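Local coordinates for dehydroquinate synthase (Thermus thermophilus, PDB 1UJN), which probably catalyses conversion of 3-deoxy-D-arabino-heptulosonate 7-phosphate to 3-dehydroquinate with loss of phosphate, using NAD(+) and a divalent metal ion, on the route to chorismate, at residues A[60-63]-A[64-67]; A[68-71]-A[72-76]; A[165-168]-A[169-173]; A[245-248]-A[249-253]; A[313-316]-A[317-321]. All coordinates share one frame; numbering follows the deposited sequence.

Contact 1: residues A[60-63]-A[64-67]; sequences GGEA and AKSL
Gly-61 to Lys-65 wind through a short 3-10 turn, in which Ala-64 N donates to Gly-61 O (3.1 Å) and Lys-65 N to Glu-62 O (3.0 Å). A CB on Gly-61 would jam against the carbonyl before it, so this position calls for glycine. Lys-65 then forms the centre of an inverse gamma turn. The side chains of Glu-62 and Lys-65 lie on one side of the turn but make no salt bridge, with OE1 of Glu-62 4.3 Å from NZ of Lys-65. Two waters fill in. One joins Lys-65 NZ to Glu-62 OE1, and another accepts from NZ and donates to Glu-62 OE2 at 2.7 Å. The lysine chain bends at chi3 (58°) and carries NZ to this water pair. NZ also has a salt bridge to Asp-98, and OE1 a hydrogen bond from Asn-135. Ser-66 OG gives Ala-63 O a weak bond of 3.3 Å and accepts from Val-69 N, so it is the N-cap of helix 67-80. The turn borders the predicted NAD(+) site: the Glu-62 side chain comes within about 3 Å of that of Lys-140, nearest atoms.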
loop_
_atom_site.group_PDB
_atom_site.type_symbol
_atom_site.label_atom_id
_atom_site.label_comp_id
_atom_site.label_asym_id
_atom_site.label_seq_id
_atom_site.Cartn_x
_atom_site.Cartn_y
_atom_site.Cartn_z
ATOM N N GLY A 60 -3.368 -3.729 -22.661
ATOM C CA GLY A 60 -3.905 -2.586 -21.948
ATOM C C GLY A 60 -5.382 -2.820 -21.709
ATOM O O GLY A 60 -5.888 -3.907 -21.976
ATOM N N GLY A 61 -6.088 -1.816 -21.211
ATOM C CA GLY A 61 -7.506 -2.002 -20.966
ATOM C C GLY A 61 -7.773 -2.375 -19.525
ATOM O O GLY A 61 -6.844 -2.641 -18.764
ATOM N N GLU A 62 -9.048 -2.408 -19.156
ATOM C CA GLU A 62 -9.453 -2.721 -17.790
ATOM C C GLU A 62 -9.049 -4.112 -17.293
ATOM O O GLU A 62 -8.920 -4.329 -16.085
ATOM C CB GLU A 62 -10.965 -2.546 -17.664
ATOM C CG GLU A 62 -11.426 -1.111 -17.847
ATOM C CD GLU A 62 -10.885 -0.195 -16.770
ATOM O OE1 GLU A 62 -10.978 -0.568 -15.585
ATOM O OE2 GLU A 62 -10.377 0.897 -17.100
ATOM N N ALA A 63 -8.861 -5.049 -18.215
ATOM C CA ALA A 63 -8.474 -6.410 -17.844
ATOM C C ALA A 63 -7.118 -6.434 -17.144
ATOM O O ALA A 63 -6.829 -7.350 -16.374
ATOM C CB ALA A 63 -8.440 -7.307 -19.089
ATOM N N ALA A 64 -6.291 -5.429 -17.408
ATOM C CA ALA A 64 -4.966 -5.344 -16.791
ATOM C C ALA A 64 -5.062 -4.966 -15.315
ATOM O O ALA A 64 -4.141 -5.225 -14.535
ATOM C CB ALA A 64 -4.106 -4.319 -17.527
ATOM N N LYS A 65 -6.173 -4.343 -14.936
ATOM C CA LYS A 65 -6.375 -3.924 -13.555
ATOM C C LYS A 65 -7.149 -4.984 -12.781
ATOM O O LYS A 65 -8.282 -4.760 -12.351
ATOM C CB LYS A 65 -7.102 -2.575 -13.522
ATOM C CG LYS A 65 -6.242 -1.428 -14.036
ATOM C CD LYS A 65 -7.015 -0.122 -14.191
ATOM C CE LYS A 65 -7.655 0.340 -12.887
ATOM N NZ LYS A 65 -8.284 1.687 -13.061
ATOM N N SER A 66 -6.513 -6.136 -12.597
ATOM C CA SER A 66 -7.126 -7.257 -11.898
ATOM C C SER A 66 -6.151 -7.904 -10.925
ATOM O O SER A 66 -4.939 -7.726 -11.036
ATOM C CB SER A 66 -7.575 -8.313 -12.904
ATOM O OG SER A 66 -6.448 -8.951 -13.479
ATOM N N LEU A 67 -6.689 -8.676 -9.987
ATOM C CA LEU A 67 -5.870 -9.364 -8.996
ATOM C C LEU A 67 -4.957 -10.377 -9.671
ATOM O O LEU A 67 -3.828 -10.598 -9.237
ATOM C CB LEU A 67 -6.760 -10.077 -7.972
ATOM C CG LEU A 67 -7.456 -9.204 -6.924
ATOM C CD1 LEU A 67 -8.577 -9.986 -6.247
ATOM C CD2 LEU A 67 -6.430 -8.731 -5.906
HETATM O O HOH W 1 -11.025 0.918 -13.466
HETATM O O HOH W 2 -9.234 2.847 -15.604
HETATM O O HOH W 3 -10.831 -5.320 -14.504
#

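Contact 2: residues A[68-71]-A[72-76]; sequences EVYG and KVLSW
The Tyr-70 ring carries the CD1 methyl of Leu-74 over one face, 3.5 Å from the ring centroid and 16° off its normal. The methyl is displaced toward the hydroxyl end, where CZ of Tyr-70 is 3.4 Å from CD1 of Leu-74. This is a CH-pi contact one turn apart. Phe-102 stacks on the same tyrosine, and Thr-106 OG1 is hydrogen-bonded to its OH. Tyr-70 CG stands anti to the backbone N (chi1 170°), which swings the ring along the helix side to meet Leu-74. Were the tyrosine an alanine, the Leu-74 methyl and Phe-102 would probably lose their aromatic partner and Thr-106 its hydroxyl mate. The backbone is regular alpha-helix, part of 67-80, which follows the edge strand 55-58 of the mixed sheet in the N-terminal alpha/beta domain. Its i to i+4 bonds include Val-73 N to Val-69 O at 2.9 Å and Leu-74 N to Tyr-70 O at 3.0 Å. On the side facing Leu-58 and helix 94-106, CG1 of Val-69 meets CG2 of Val-73 at 4.1 Å. Val-143 of the second subunit packs on Tyr-70 and Leu-74, while Ser-75 OG is hydrogen-bonded to Glu-138 OE1 of that subunit.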
loop_
_atom_site.group_PDB
_atom_site.type_symbol
_atom_site.label_atom_id
_atom_site.label_comp_id
_atom_site.label_asym_id
_atom_site.label_seq_id
_atom_site.Cartn_x
_atom_site.Cartn_y
_atom_site.Cartn_z
ATOM N N GLU A 68 -5.446 -10.993 -10.741
ATOM C CA GLU A 68 -4.654 -11.985 -11.448
ATOM C C GLU A 68 -3.411 -11.382 -12.096
ATOM O O GLU A 68 -2.313 -11.923 -11.966
ATOM C CB GLU A 68 -5.497 -12.683 -12.519
ATOM C CG GLU A 68 -4.750 -13.801 -13.221
ATOM C CD GLU A 68 -4.175 -14.814 -12.244
ATOM O OE1 GLU A 68 -4.966 -15.558 -11.622
ATOM O OE2 GLU A 68 -2.932 -14.857 -12.089
ATOM N N VAL A 69 -3.577 -10.264 -12.790
ATOM C CA VAL A 69 -2.440 -9.630 -13.452
ATOM C C VAL A 69 -1.484 -9.050 -12.408
ATOM O O VAL A 69 -0.263 -9.078 -12.580
ATOM C CB VAL A 69 -2.911 -8.524 -14.414
ATOM C CG1 VAL A 69 -1.721 -7.857 -15.079
ATOM C CG2 VAL A 69 -3.822 -9.126 -15.469
ATOM N N TYR A 70 -2.056 -8.540 -11.322
ATOM C CA TYR A 70 -1.291 -7.967 -10.219
ATOM C C TYR A 70 -0.358 -9.041 -9.652
ATOM O O TYR A 70 0.847 -8.821 -9.482
ATOM C CB TYR A 70 -2.275 -7.468 -9.151
ATOM C CG TYR A 70 -1.677 -7.042 -7.821
ATOM C CD1 TYR A 70 -0.842 -5.927 -7.722
ATOM C CD2 TYR A 70 -1.983 -7.736 -6.654
ATOM C CE1 TYR A 70 -0.328 -5.517 -6.482
ATOM C CE2 TYR A 70 -1.477 -7.332 -5.403
ATOM C CZ TYR A 70 -0.654 -6.226 -5.329
ATOM O OH TYR A 70 -0.161 -5.832 -4.102
ATOM N N GLY A 71 -0.922 -10.211 -9.373
ATOM C CA GLY A 71 -0.131 -11.300 -8.840
ATOM C C GLY A 71 0.932 -11.756 -9.816
ATOM O O GLY A 71 2.046 -12.079 -9.419
ATOM N N LYS A 72 0.584 -11.778 -11.100
ATOM C CA LYS A 72 1.519 -12.199 -12.140
ATOM C C LYS A 72 2.725 -11.270 -12.209
ATOM O O LYS A 72 3.863 -11.727 -12.266
ATOM C CB LYS A 72 0.826 -12.230 -13.506
ATOM C CG LYS A 72 1.653 -12.913 -14.590
ATOM C CD LYS A 72 0.855 -13.082 -15.879
ATOM C CE LYS A 72 0.798 -11.789 -16.671
ATOM N NZ LYS A 72 2.027 -11.617 -17.498
ATOM N N VAL A 73 2.473 -9.965 -12.200
ATOM C CA VAL A 73 3.564 -8.999 -12.266
ATOM C C VAL A 73 4.453 -9.101 -11.030
ATOM O O VAL A 73 5.677 -9.082 -11.137
ATOM C CB VAL A 73 3.029 -7.552 -12.411
ATOM C CG1 VAL A 73 4.200 -6.571 -12.505
ATOM C CG2 VAL A 73 2.153 -7.448 -13.661
ATOM N N LEU A 74 3.847 -9.216 -9.853
ATOM C CA LEU A 74 4.633 -9.334 -8.628
ATOM C C LEU A 74 5.547 -10.568 -8.652
ATOM O O LEU A 74 6.721 -10.489 -8.295
ATOM C CB LEU A 74 3.702 -9.382 -7.412
ATOM C CG LEU A 74 2.979 -8.067 -7.092
ATOM C CD1 LEU A 74 1.825 -8.342 -6.137
ATOM C CD2 LEU A 74 3.958 -7.061 -6.477
ATOM N N SER A 75 5.012 -11.709 -9.070
ATOM C CA SER A 75 5.820 -12.924 -9.128
ATOM C C SER A 75 6.920 -12.795 -10.174
ATOM O O SER A 75 8.005 -13.360 -10.022
ATOM C CB SER A 75 4.937 -14.133 -9.432
ATOM O OG SER A 75 4.186 -14.494 -8.285
ATOM N N TRP A 76 6.640 -12.036 -11.228
ATOM C CA TRP A 76 7.613 -11.826 -12.292
ATOM C C TRP A 76 8.807 -11.066 -11.711
ATOM O O TRP A 76 9.959 -11.423 -11.959
ATOM C CB TRP A 76 6.967 -11.039 -13.442
ATOM C CG TRP A 76 7.901 -10.713 -14.562
ATOM C CD1 TRP A 76 8.491 -11.592 -15.426
ATOM C CD2 TRP A 76 8.381 -9.415 -14.921
ATOM N NE1 TRP A 76 9.313 -10.921 -16.299
ATOM C CE2 TRP A 76 9.265 -9.583 -16.012
ATOM C CE3 TRP A 76 8.151 -8.125 -14.427
ATOM C CZ2 TRP A 76 9.919 -8.506 -16.617
ATOM C CZ3 TRP A 76 8.805 -7.050 -15.034
ATOM C CH2 TRP A 76 9.677 -7.252 -16.116
#

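Contact 3: residues A[165-168]-A[169-173]; sequences PTFK and EGLVE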
loop_
_atom_site.group_PDB
_atom_site.type_symbol
_atom_site.label_atom_id
_atom_site.label_comp_id
_atom_site.label_asym_id
_atom_site.label_seq_id
_atom_site.Cartn_x
_atom_site.Cartn_y
_atom_site.Cartn_z
ATOM N N PRO A 165 -10.272 8.755 -31.249
ATOM C CA PRO A 165 -11.267 8.862 -30.174
ATOM C C PRO A 165 -10.628 8.863 -28.786
ATOM O O PRO A 165 -11.049 9.611 -27.900
ATOM C CB PRO A 165 -12.154 7.641 -30.403
ATOM C CG PRO A 165 -12.084 7.460 -31.902
ATOM C CD PRO A 165 -10.610 7.647 -32.164
ATOM N N THR A 166 -9.613 8.022 -28.613
ATOM C CA THR A 166 -8.893 7.912 -27.349
ATOM C C THR A 166 -8.088 9.189 -27.134
ATOM O O THR A 166 -7.986 9.691 -26.013
ATOM C CB THR A 166 -7.936 6.708 -27.365
ATOM O OG1 THR A 166 -8.681 5.515 -27.644
ATOM C CG2 THR A 166 -7.243 6.553 -26.014
ATOM N N PHE A 167 -7.513 9.708 -28.214
ATOM C CA PHE A 167 -6.740 10.943 -28.145
ATOM C C PHE A 167 -7.638 12.062 -27.627
ATOM O O PHE A 167 -7.250 12.837 -26.757
ATOM C CB PHE A 167 -6.204 11.302 -29.540
ATOM C CG PHE A 167 -5.542 12.651 -29.609
ATOM C CD1 PHE A 167 -6.237 13.759 -30.082
ATOM C CD2 PHE A 167 -4.225 12.814 -29.195
ATOM C CE1 PHE A 167 -5.629 15.009 -30.142
ATOM C CE2 PHE A 167 -3.605 14.063 -29.250
ATOM C CZ PHE A 167 -4.307 15.161 -29.723
ATOM N N LYS A 168 -8.851 12.127 -28.159
ATOM C CA LYS A 168 -9.804 13.159 -27.763
ATOM C C LYS A 168 -10.329 12.992 -26.344
ATOM O O LYS A 168 -10.630 13.979 -25.674
ATOM C CB LYS A 168 -10.972 13.200 -28.751
ATOM C CG LYS A 168 -10.551 13.611 -30.151
ATOM C CD LYS A 168 -11.767 13.890 -31.039
ATOM C CE LYS A 168 -11.343 14.491 -32.374
ATOM N NZ LYS A 168 -12.515 14.760 -33.251
ATOM N N GLU A 169 -10.449 11.752 -25.881
ATOM C CA GLU A 169 -10.927 11.515 -24.518
ATOM C C GLU A 169 -10.096 12.305 -23.522
ATOM O O GLU A 169 -10.630 12.899 -22.585
ATOM C CB GLU A 169 -10.820 10.044 -24.146
ATOM C CG GLU A 169 -11.942 9.187 -24.623
ATOM C CD GLU A 169 -11.882 7.819 -23.982
ATOM O OE1 GLU A 169 -11.667 6.832 -24.715
ATOM O OE2 GLU A 169 -12.035 7.739 -22.741
ATOM N N GLY A 170 -8.781 12.293 -23.723
ATOM C CA GLY A 170 -7.890 13.019 -22.836
ATOM C C GLY A 170 -8.084 14.521 -22.912
ATOM O O GLY A 170 -7.934 15.231 -21.913
ATOM N N LEU A 171 -8.422 15.023 -24.095
ATOM C CA LEU A 171 -8.623 16.455 -24.242
ATOM C C LEU A 171 -9.856 16.909 -23.466
ATOM O O LEU A 171 -9.968 18.075 -23.108
ATOM C CB LEU A 171 -8.748 16.831 -25.721
ATOM C CG LEU A 171 -7.535 16.435 -26.573
ATOM C CD1 LEU A 171 -7.583 17.169 -27.904
ATOM C CD2 LEU A 171 -6.252 16.770 -25.839
ATOM N N VAL A 172 -10.779 15.983 -23.206
ATOM C CA VAL A 172 -11.985 16.312 -22.449
ATOM C C VAL A 172 -11.596 16.654 -21.014
ATOM O O VAL A 172 -12.113 17.605 -20.428
ATOM C CB VAL A 172 -12.986 15.130 -22.425
ATOM C CG1 VAL A 172 -14.116 15.414 -21.431
ATOM C CG2 VAL A 172 -13.557 14.911 -23.817
ATOM N N GLU A 173 -10.675 15.872 -20.459
ATOM C CA GLU A 173 -10.207 16.084 -19.099
ATOM C C GLU A 173 -9.507 17.440 -18.988
ATOM O O GLU A 173 -9.619 18.125 -17.969
ATOM C CB GLU A 173 -9.238 14.970 -18.703
ATOM C CG GLU A 173 -9.421 14.454 -17.283
ATOM C CD GLU A 173 -10.731 13.699 -17.095
ATOM O OE1 GLU A 173 -10.729 12.455 -17.211
ATOM O OE2 GLU A 173 -11.763 14.349 -16.839
#
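Glu-169 N donates to Pro-165 O at 3.0 Å, with a bent N-H...O angle of 142°. The bond belongs to helix 164-181, which also carries Glu-173, a predicted zinc ligand. One turn on, Val-172 N bonds to Lys-168 O at 3.2 Å. The apolar pair of the contact is Phe-167 and Leu-171, where the ring CE1 of Phe-167 lies 3.7 Å from CD1 of Leu-171. The methyl approaches the ring obliquely. A trans first torsion (chi1 173°) lays the Phe-167 ring along the helix toward the next turn. Leu-171 also packs on Trp-280. With an alanine in place of Leu-171, CE1 of Phe-167 and the Trp-280 side chain would probably face a gap. Lys-168 runs out extended on another side; its NZ bonds to Trp-280 O and makes a cation-pi contact with that indole. Glu-169 is also drawn out, and OE2 accepts from Gly-248 N at the start of helix 247-264. This ties the two helices together close to the predicted metal site, where Glu-173 OE2 has a salt bridge to Lys-176. Near its base the Glu-169 side chain hugs its own helix: CG of Glu-169 is 3.4 Å from Pro-165 O.

Contact 4: residues A[245-248]-A[249-253]; sequences LPHG and MAVAY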
loop_
_atom_site.group_PDB
_atom_site.type_symbol
_atom_site.label_atom_id
_atom_site.label_comp_id
_atom_site.label_asym_id
_atom_site.label_seq_id
_atom_site.Cartn_x
_atom_site.Cartn_y
_atom_site.Cartn_z
ATOM N N LEU A 245 -19.290 2.662 -22.344
ATOM C CA LEU A 245 -19.033 4.080 -22.612
ATOM C C LEU A 245 -17.683 4.496 -22.019
ATOM O O LEU A 245 -17.503 4.472 -20.806
ATOM C CB LEU A 245 -20.155 4.938 -22.009
ATOM C CG LEU A 245 -20.010 6.458 -22.159
ATOM C CD1 LEU A 245 -20.154 6.858 -23.621
ATOM C CD2 LEU A 245 -21.047 7.154 -21.303
ATOM N N PRO A 246 -16.716 4.881 -22.871
ATOM C CA PRO A 246 -15.388 5.296 -22.395
ATOM C C PRO A 246 -15.470 6.424 -21.362
ATOM O O PRO A 246 -16.317 7.312 -21.465
ATOM C CB PRO A 246 -14.681 5.743 -23.677
ATOM C CG PRO A 246 -15.342 4.913 -24.743
ATOM C CD PRO A 246 -16.798 4.975 -24.340
ATOM N N HIS A 247 -14.579 6.392 -20.376
ATOM C CA HIS A 247 -14.566 7.396 -19.317
ATOM C C HIS A 247 -14.627 8.842 -19.798
ATOM O O HIS A 247 -15.438 9.629 -19.305
ATOM C CB HIS A 247 -13.323 7.224 -18.445
ATOM C CG HIS A 247 -13.268 8.174 -17.291
ATOM N ND1 HIS A 247 -14.118 8.082 -16.210
ATOM C CD2 HIS A 247 -12.479 9.249 -17.058
ATOM C CE1 HIS A 247 -13.856 9.059 -15.361
ATOM N NE2 HIS A 247 -12.866 9.783 -15.853
ATOM N N GLY A 248 -13.764 9.192 -20.748
ATOM C CA GLY A 248 -13.738 10.554 -21.260
ATOM C C GLY A 248 -15.046 10.984 -21.894
ATOM O O GLY A 248 -15.447 12.150 -21.800
ATOM N N MET A 249 -15.719 10.045 -22.551
ATOM C CA MET A 249 -16.985 10.355 -23.193
ATOM C C MET A 249 -18.031 10.611 -22.120
ATOM O O MET A 249 -18.837 11.537 -22.232
ATOM C CB MET A 249 -17.412 9.199 -24.099
ATOM C CG MET A 249 -16.420 8.902 -25.217
ATOM S SD MET A 249 -16.106 10.335 -26.276
ATOM C CE MET A 249 -15.140 9.583 -27.619
ATOM N N ALA A 250 -18.002 9.796 -21.069
ATOM C CA ALA A 250 -18.941 9.937 -19.967
ATOM C C ALA A 250 -18.755 11.296 -19.300
ATOM O O ALA A 250 -19.726 11.954 -18.924
ATOM C CB ALA A 250 -18.727 8.824 -18.954
ATOM N N VAL A 251 -17.501 11.710 -19.149
ATOM C CA VAL A 251 -17.211 13.001 -18.541
ATOM C C VAL A 251 -17.798 14.124 -19.388
ATOM O O VAL A 251 -18.393 15.061 -18.854
ATOM C CB VAL A 251 -15.695 13.225 -18.392
ATOM C CG1 VAL A 251 -15.421 14.667 -17.957
ATOM C CG2 VAL A 251 -15.131 12.250 -17.362
ATOM N N ALA A 252 -17.637 14.028 -20.705
ATOM C CA ALA A 252 -18.162 15.050 -21.604
ATOM C C ALA A 252 -19.668 15.202 -21.401
ATOM O O ALA A 252 -20.187 16.325 -21.336
ATOM C CB ALA A 252 -17.861 14.684 -23.051
ATOM N N TYR A 253 -20.363 14.070 -21.306
ATOM C CA TYR A 253 -21.810 14.072 -21.091
ATOM C C TYR A 253 -22.127 14.696 -19.731
ATOM O O TYR A 253 -23.095 15.440 -19.593
ATOM C CB TYR A 253 -22.364 12.641 -21.136
ATOM C CG TYR A 253 -22.579 12.095 -22.532
ATOM C CD1 TYR A 253 -22.020 10.874 -22.921
ATOM C CD2 TYR A 253 -23.375 12.774 -23.449
ATOM C CE1 TYR A 253 -22.259 10.345 -24.191
ATOM C CE2 TYR A 253 -23.621 12.256 -24.718
ATOM C CZ TYR A 253 -23.062 11.040 -25.080
ATOM O OH TYR A 253 -23.334 10.518 -26.325
#
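Leu-245 leans on the first turns of helix 247-264, where it touches Met-249, Ala-250 and Tyr-253. Its CB points toward the helix, and CG stands beside the carbonyl carbon (chi1 178°), a choice that brings both methyls over the turn. CG of Leu-245 comes within 4.0 Å of Ala-250 N. From there the branches part. CD1 of Leu-245 rests on CB of Met-249 at 3.6 Å and reaches the edge of the Tyr-253 ring. CD2 of Leu-245 sits on CB of Ala-250 at 3.7 Å. The next residue, Pro-246, sets CB of its ring 3.9 Å from CG of Met-249. Pro-246 is the N-cap residue, and its O accepts a nearly straight bond from Ala-250 N (161°) and a weak one from Met-249 N. Tyr-253 OH bonds to Pro-284 O. On another side of the helix stands His-247. The CG2 methyl of Val-251 lies over one face of the His-247 imidazole, 4.0 Å from the centroid of that ring. Helix 231-240 supplies two more neighbours, Glu-238, whose OE1 is hydrogen-bonded to ND1 of His-247, and His-231, whose ring meets the imidazole at about 60°. His-247, His-231 and Glu-173 are the predicted zinc ligands, and their donor atoms converge, consistent with a metal site. The bond at ND1 and the methyl on the face probably fix the ring's rotation, so that NE2 is the likely metal donor and Glu-238 a second-shell residue that positions it.

Contact 5: residues A[313-316]-A[317-321]; sequences VPLA and PGRLV
Val-313, Leu-315 and Val-321 form an apolar cluster on one face of the hairpin. CB of Val-313 meets CG2 of Val-321 at 3.8 Å, and CD1 of Leu-315 meets CG1 of Val-321 at the same distance, these last two side chains crossing at about a right angle. On the other face, CG of Leu-320 lies 3.8 Å from CB of Pro-314. Further out one face of the Arg-319 guanidinium is turned to the backbone C of Leu-315, with NH1 of Arg-319 3.4 Å from CB of Leu-315. The arginine gets there by a bend at chi3 (67°), which folds the group back over the opposite arm. The backbone forms the polar edge. Val-313 and Val-321 are a hydrogen-bonded antiparallel pair, with Val-313 N to Val-321 O at 2.7 Å. A classic beta bulge follows: Leu-315 N and Ala-316 N both grip Arg-319 O, at 2.9 and 3.1 Å. Arg-319 N returns a bond to Ala-316 O and closes a type II turn whose third residue, Gly-318, has the positive phi that calls for glycine. Pro-314 packs on Leu-229 and Leu-270. Backbone bonds tie Leu-315 to Glu-268, between helices 247-264 and 271-281, and Gly-318 to Leu-179 of helix 164-181.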
loop_
_atom_site.group_PDB
_atom_site.type_symbol
_atom_site.label_atom_id
_atom_site.label_comp_id
_atom_site.label_asym_id
_atom_site.label_seq_id
_atom_site.Cartn_x
_atom_site.Cartn_y
_atom_site.Cartn_z
ATOM N N VAL A 313 -20.976 22.210 -9.278
ATOM C CA VAL A 313 -21.702 23.071 -10.206
ATOM C C VAL A 313 -20.856 24.248 -10.672
ATOM O O VAL A 313 -20.380 25.037 -9.860
ATOM C CB VAL A 313 -22.988 23.639 -9.546
ATOM C CG1 VAL A 313 -23.762 24.489 -10.546
ATOM C CG2 VAL A 313 -23.856 22.504 -9.029
ATOM N N PRO A 314 -20.655 24.375 -11.993
ATOM C CA PRO A 314 -19.861 25.478 -12.540
ATOM C C PRO A 314 -20.761 26.686 -12.805
ATOM O O PRO A 314 -21.592 26.659 -13.711
ATOM C CB PRO A 314 -19.305 24.882 -13.824
ATOM C CG PRO A 314 -20.467 24.064 -14.311
ATOM C CD PRO A 314 -20.969 23.385 -13.042
ATOM N N LEU A 315 -20.602 27.739 -12.009
ATOM C CA LEU A 315 -21.411 28.945 -12.184
ATOM C C LEU A 315 -20.755 29.868 -13.202
ATOM O O LEU A 315 -21.416 30.690 -13.840
ATOM C CB LEU A 315 -21.583 29.661 -10.843
ATOM C CG LEU A 315 -22.277 28.835 -9.752
ATOM C CD1 LEU A 315 -22.353 29.643 -8.467
ATOM C CD2 LEU A 315 -23.671 28.435 -10.209
ATOM N N ALA A 316 -19.445 29.712 -13.351
ATOM C CA ALA A 316 -18.657 30.498 -14.294
ATOM C C ALA A 316 -17.279 29.860 -14.321
ATOM O O ALA A 316 -16.873 29.219 -13.354
ATOM C CB ALA A 316 -18.557 31.947 -13.826
ATOM N N PRO A 317 -16.546 30.007 -15.435
ATOM C CA PRO A 317 -15.211 29.403 -15.482
ATOM C C PRO A 317 -14.391 29.879 -14.284
ATOM O O PRO A 317 -14.253 31.081 -14.060
ATOM C CB PRO A 317 -14.653 29.910 -16.810
ATOM C CG PRO A 317 -15.886 30.035 -17.660
ATOM C CD PRO A 317 -16.869 30.677 -16.707
ATOM N N GLY A 318 -13.867 28.937 -13.505
ATOM C CA GLY A 318 -13.078 29.299 -12.342
ATOM C C GLY A 318 -13.925 29.556 -11.107
ATOM O O GLY A 318 -13.402 29.678 -9.997
ATOM N N ARG A 319 -15.236 29.646 -11.292
ATOM C CA ARG A 319 -16.136 29.885 -10.169
ATOM C C ARG A 319 -17.157 28.759 -10.059
ATOM O O ARG A 319 -18.203 28.781 -10.714
ATOM C CB ARG A 319 -16.848 31.231 -10.335
ATOM C CG ARG A 319 -17.607 31.682 -9.095
ATOM C CD ARG A 319 -17.960 33.161 -9.176
ATOM N NE ARG A 319 -18.936 33.452 -10.222
ATOM C CZ ARG A 319 -20.213 33.090 -10.173
ATOM N NH1 ARG A 319 -20.676 32.420 -9.126
ATOM N NH2 ARG A 319 -21.032 33.408 -11.167
ATOM N N LEU A 320 -16.843 27.774 -9.225
ATOM C CA LEU A 320 -17.718 26.631 -9.029
ATOM C C LEU A 320 -18.102 26.430 -7.568
ATOM O O LEU A 320 -17.436 26.927 -6.657
ATOM C CB LEU A 320 -17.043 25.355 -9.544
ATOM C CG LEU A 320 -16.728 25.239 -11.037
ATOM C CD1 LEU A 320 -15.613 26.196 -11.421
ATOM C CD2 LEU A 320 -16.324 23.807 -11.338
ATOM N N VAL A 321 -19.180 25.689 -7.355
ATOM C CA VAL A 321 -19.652 25.400 -6.011
ATOM C C VAL A 321 -19.985 23.921 -5.887
ATOM O O VAL A 321 -20.306 23.258 -6.874
ATOM C CB VAL A 321 -20.912 26.227 -5.665
ATOM C CG1 VAL A 321 -20.581 27.707 -5.689
ATOM C CG2 VAL A 321 -22.032 25.912 -6.653
#

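In the fold
All five contacts are local and follow in series; none crosses or encloses another. Contact 1 closes the turn between strand 55-58 and helix 67-80, and contact 2 continues directly on that helix, where Val-69 packs against Ala-63 and Ala-64. Contact 2 meets the second subunit, as does Leu-67, which packs on Gly-71 of that copy. Contacts 3 and 4 lie far along the chain but touch, centres about 9 Å apart, and bring two helices together at the predicted zinc site. Contact 1 approaches contact 4 to about 7 Å between nearest atoms, from the N-terminal side of the cleft. Contact 5 closes the hairpin 311-323, about 10 Å from contact 4 at nearest atoms.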